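Local coordinates for putative iron-uptake ABC transport system,periplasmic iron-binding protein (PDB 3E13) that binds ferric iron in the periplasm, probably delivering it to an ABC transporter for uptake into the cell, at residues F16-K21 with M254-S259. Sequence-based numbering, arbitrary orientation.
Sequences FEIIKK and MEFMLS
With CG anti to the backbone N (chi1 -176°), F256 reaches from helix 247-257 to helix 14-26, while M257, bent at chi2 and chi3, curls its thioether toward I18. The phenyl ring arrives edge first: CE2 lies 3.5 Å from I18 O, near the ring plane, so the weakly positive hydrogen on CE2 faces a carbonyl oxygen. Farther round the rim, F256 CZ meets K21 CB in plane at 4.0 Å. A long flat side chain suits this place, since it bridges two helices that exchange no hydrogen bond here. K21 gives its aliphatic base to the ring, and its bent chain turns NZ away to a salt bridge with E261. Beside this, I18 CG2 touches M257 SD at 3.7 Å, the two side chains crossing at about a right angle; the flexible, polarisable methionine moulds to the branched isoleucine, which also packs on I262 and L266. Where the chain turns toward helix 260-268, F256 O accepts from S259 N and from S259 OG, 2.7 Å away on a lone pair; S259 holds the N-cap position. Helix 14-26 follows strand 3-8 and helix 247-257 follows strand 233-241: the late chain returns to the lobe it began, as in type 2 periplasmic binding proteins.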
ATOM      1  N   PHE A  16     -14.294   8.511   0.487  1.00 16.18           N
ATOM      2  CA  PHE A  16     -15.576   9.149   0.112  1.00 16.50           C
ATOM      3  C   PHE A  16     -15.770  10.452   0.856  1.00 15.04           C
ATOM      4  O   PHE A  16     -16.185  11.468   0.249  1.00 14.52           O
ATOM      5  CB  PHE A  16     -16.751   8.246   0.357  1.00 16.42           C
ATOM      6  CG  PHE A  16     -16.757   6.984  -0.479  1.00 22.86           C
ATOM      7  CD1 PHE A  16     -17.108   5.760   0.110  1.00 27.96           C
ATOM      8  CD2 PHE A  16     -16.474   7.012  -1.830  1.00 28.79           C
ATOM      9  CE1 PHE A  16     -17.132   4.583  -0.641  1.00 29.65           C
ATOM     10  CE2 PHE A  16     -16.485   5.823  -2.598  1.00 32.84           C
ATOM     11  CZ  PHE A  16     -16.828   4.621  -1.994  1.00 32.34           C
ATOM     12  N   GLU A  17     -15.433  10.451   2.146  1.00 14.08           N
ATOM     13  CA  GLU A  17     -15.506  11.654   2.971  1.00 14.65           C
ATOM     14  C   GLU A  17     -14.562  12.729   2.410  1.00 14.38           C
ATOM     15  O   GLU A  17     -14.904  13.941   2.357  1.00 12.83           O
ATOM     16  CB  GLU A  17     -15.164  11.383   4.454  1.00 15.21           C
ATOM     17  CG  GLU A  17     -14.958  12.683   5.263  1.00 19.76           C
ATOM     18  CD  GLU A  17     -14.672  12.571   6.777  1.00 24.93           C
ATOM     19  OE1 GLU A  17     -14.143  11.560   7.250  1.00 28.88           O
ATOM     20  OE2 GLU A  17     -14.969  13.559   7.498  1.00 28.22           O
ATOM     21  N   ILE A  18     -13.337  12.310   2.067  1.00 13.22           N
ATOM     22  CA  ILE A  18     -12.331  13.246   1.565  1.00 12.58           C
ATOM     23  C   ILE A  18     -12.810  13.905   0.288  1.00 12.33           C
ATOM     24  O   ILE A  18     -12.671  15.097   0.106  1.00 12.03           O
ATOM     25  CB  ILE A  18     -10.948  12.508   1.380  1.00 12.75           C
ATOM     26  CG1 ILE A  18     -10.435  12.079   2.768  1.00 12.76           C
ATOM     27  CG2 ILE A  18     -10.009  13.321   0.538  1.00 12.22           C
ATOM     28  CD1 ILE A  18      -9.218  11.218   2.746  1.00 14.52           C
ATOM     29  N   ILE A  19     -13.421  13.121  -0.586  1.00 12.20           N
ATOM     30  CA  ILE A  19     -13.848  13.620  -1.854  1.00 13.47           C
ATOM     31  C   ILE A  19     -14.997  14.615  -1.650  1.00 13.19           C
ATOM     32  O   ILE A  19     -15.014  15.661  -2.273  1.00 13.42           O
ATOM     33  CB  ILE A  19     -14.205  12.444  -2.796  1.00 14.47           C
ATOM     34  CG1 ILE A  19     -12.889  11.769  -3.300  1.00 15.72           C
ATOM     35  CG2 ILE A  19     -15.084  12.940  -3.937  1.00 14.17           C
ATOM     36  CD1 ILE A  19     -13.099  10.377  -3.832  1.00 17.05           C
ATOM     37  N   LYS A  20     -15.915  14.308  -0.750  1.00 14.49           N
ATOM     38  CA  LYS A  20     -17.028  15.210  -0.430  1.00 16.27           C
ATOM     39  C   LYS A  20     -16.512  16.517   0.083  1.00 15.49           C
ATOM     40  O   LYS A  20     -16.968  17.601  -0.343  1.00 14.11           O
ATOM     41  CB  LYS A  20     -17.927  14.579   0.629  1.00 16.71           C
ATOM     42  CG  LYS A  20     -18.933  13.605   0.101  1.00 24.58           C
ATOM     43  CD  LYS A  20     -20.071  13.434   1.137  1.00 30.27           C
ATOM     44  CE  LYS A  20     -20.353  11.967   1.437  1.00 34.83           C
ATOM     45  NZ  LYS A  20     -21.643  11.838   2.166  1.00 37.33           N
ATOM     46  N   LYS A  21     -15.495  16.450   0.926  1.00 14.08           N
ATOM     47  CA  LYS A  21     -14.892  17.677   1.408  1.00 13.91           C
ATOM     48  C   LYS A  21     -14.269  18.499   0.292  1.00 12.78           C
ATOM     49  O   LYS A  21     -14.374  19.716   0.329  1.00 15.06           O
ATOM     50  CB  LYS A  21     -13.908  17.391   2.508  1.00 14.61           C
ATOM     51  CG  LYS A  21     -14.597  16.962   3.775  1.00 15.93           C
ATOM     52  CD  LYS A  21     -13.607  16.539   4.795  1.00 20.55           C
ATOM     53  CE  LYS A  21     -13.402  17.581   5.793  1.00 24.93           C
ATOM     54  NZ  LYS A  21     -14.664  17.938   6.595  1.00 27.49           N
ATOM     55  N   MET A 254      -4.612  17.264  -5.831  1.00  9.32           N
ATOM     56  CA  MET A 254      -3.355  16.693  -5.365  1.00  9.38           C
ATOM     57  C   MET A 254      -2.901  17.486  -4.099  1.00  9.76           C
ATOM     58  O   MET A 254      -2.558  16.874  -3.077  1.00  8.28           O
ATOM     59  CB  MET A 254      -2.334  16.746  -6.499  1.00  9.28           C
ATOM     60  CG  MET A 254      -2.647  15.756  -7.605  1.00 11.13           C
ATOM     61  SD  MET A 254      -1.699  16.032  -9.081  1.00 11.61           S
ATOM     62  CE  MET A 254      -0.134  15.343  -8.617  1.00 10.49           C
ATOM     63  N   GLU A 255      -2.977  18.817  -4.175  1.00  8.70           N
ATOM     64  CA  GLU A 255      -2.600  19.650  -3.031  1.00  9.49           C
ATOM     65  C   GLU A 255      -3.536  19.432  -1.853  1.00  9.33           C
ATOM     66  O   GLU A 255      -3.078  19.365  -0.700  1.00 10.72           O
ATOM     67  CB  GLU A 255      -2.518  21.124  -3.438  1.00  9.80           C
ATOM     68  CG  GLU A 255      -1.374  21.391  -4.402  1.00 10.15           C
ATOM     69  CD  GLU A 255      -1.271  22.813  -4.888  1.00 13.50           C
ATOM     70  OE1 GLU A 255      -2.175  23.674  -4.571  1.00 16.62           O
ATOM     71  OE2 GLU A 255      -0.247  23.123  -5.533  1.00 12.73           O
ATOM     72  N   PHE A 256      -4.818  19.296  -2.127  1.00  9.96           N
ATOM     73  CA  PHE A 256      -5.812  19.069  -1.093  1.00  9.86           C
ATOM     74  C   PHE A 256      -5.502  17.767  -0.317  1.00  9.57           C
ATOM     75  O   PHE A 256      -5.678  17.693   0.902  1.00 10.28           O
ATOM     76  CB  PHE A 256      -7.186  19.014  -1.767  1.00  9.78           C
ATOM     77  CG  PHE A 256      -8.341  18.888  -0.821  1.00 11.38           C
ATOM     78  CD1 PHE A 256      -8.737  19.966  -0.039  1.00 14.48           C
ATOM     79  CD2 PHE A 256      -9.049  17.696  -0.718  1.00 12.45           C
ATOM     80  CE1 PHE A 256      -9.847  19.869   0.820  1.00 14.21           C
ATOM     81  CE2 PHE A 256     -10.160  17.604   0.169  1.00 13.58           C
ATOM     82  CZ  PHE A 256     -10.520  18.697   0.929  1.00 14.58           C
ATOM     83  N   MET A 257      -5.003  16.747  -1.004  1.00  8.49           N
ATOM     84  CA  MET A 257      -4.672  15.483  -0.342  1.00  9.76           C
ATOM     85  C   MET A 257      -3.530  15.637   0.671  1.00  9.28           C
ATOM     86  O   MET A 257      -3.441  14.829   1.591  1.00  9.38           O
ATOM     87  CB  MET A 257      -4.287  14.419  -1.348  1.00  9.10           C
ATOM     88  CG  MET A 257      -5.440  13.890  -2.234  1.00 11.24           C
ATOM     89  SD  MET A 257      -6.877  13.385  -1.348  1.00 11.43           S
ATOM     90  CE  MET A 257      -6.190  12.103  -0.369  1.00 12.24           C
ATOM     91  N   LEU A 258      -2.705  16.664   0.538  1.00  8.85           N
ATOM     92  CA  LEU A 258      -1.623  16.935   1.508  1.00  8.84           C
ATOM     93  C   LEU A 258      -1.992  18.018   2.494  1.00  9.37           C
ATOM     94  O   LEU A 258      -1.129  18.462   3.259  1.00  8.94           O
ATOM     95  CB  LEU A 258      -0.292  17.242   0.780  1.00 10.62           C
ATOM     96  CG  LEU A 258       0.627  16.073   0.458  1.00 11.39           C
ATOM     97  CD1 LEU A 258       1.209  15.452   1.711  1.00 13.87           C
ATOM     98  CD2 LEU A 258      -0.104  15.060  -0.413  1.00 10.73           C
ATOM     99  N   SER A 259      -3.238  18.483   2.468  1.00  9.06           N
ATOM    100  CA  SER A 259      -3.665  19.534   3.418  1.00  9.24           C
ATOM    101  C   SER A 259      -3.776  18.972   4.830  1.00  9.33           C
ATOM    102  O   SER A 259      -3.917  17.790   5.024  1.00  9.25           O
ATOM    103  CB  SER A 259      -4.986  20.140   2.967  1.00  9.71           C
ATOM    104  OG  SER A 259      -6.068  19.253   3.036  1.00  9.87           O
TER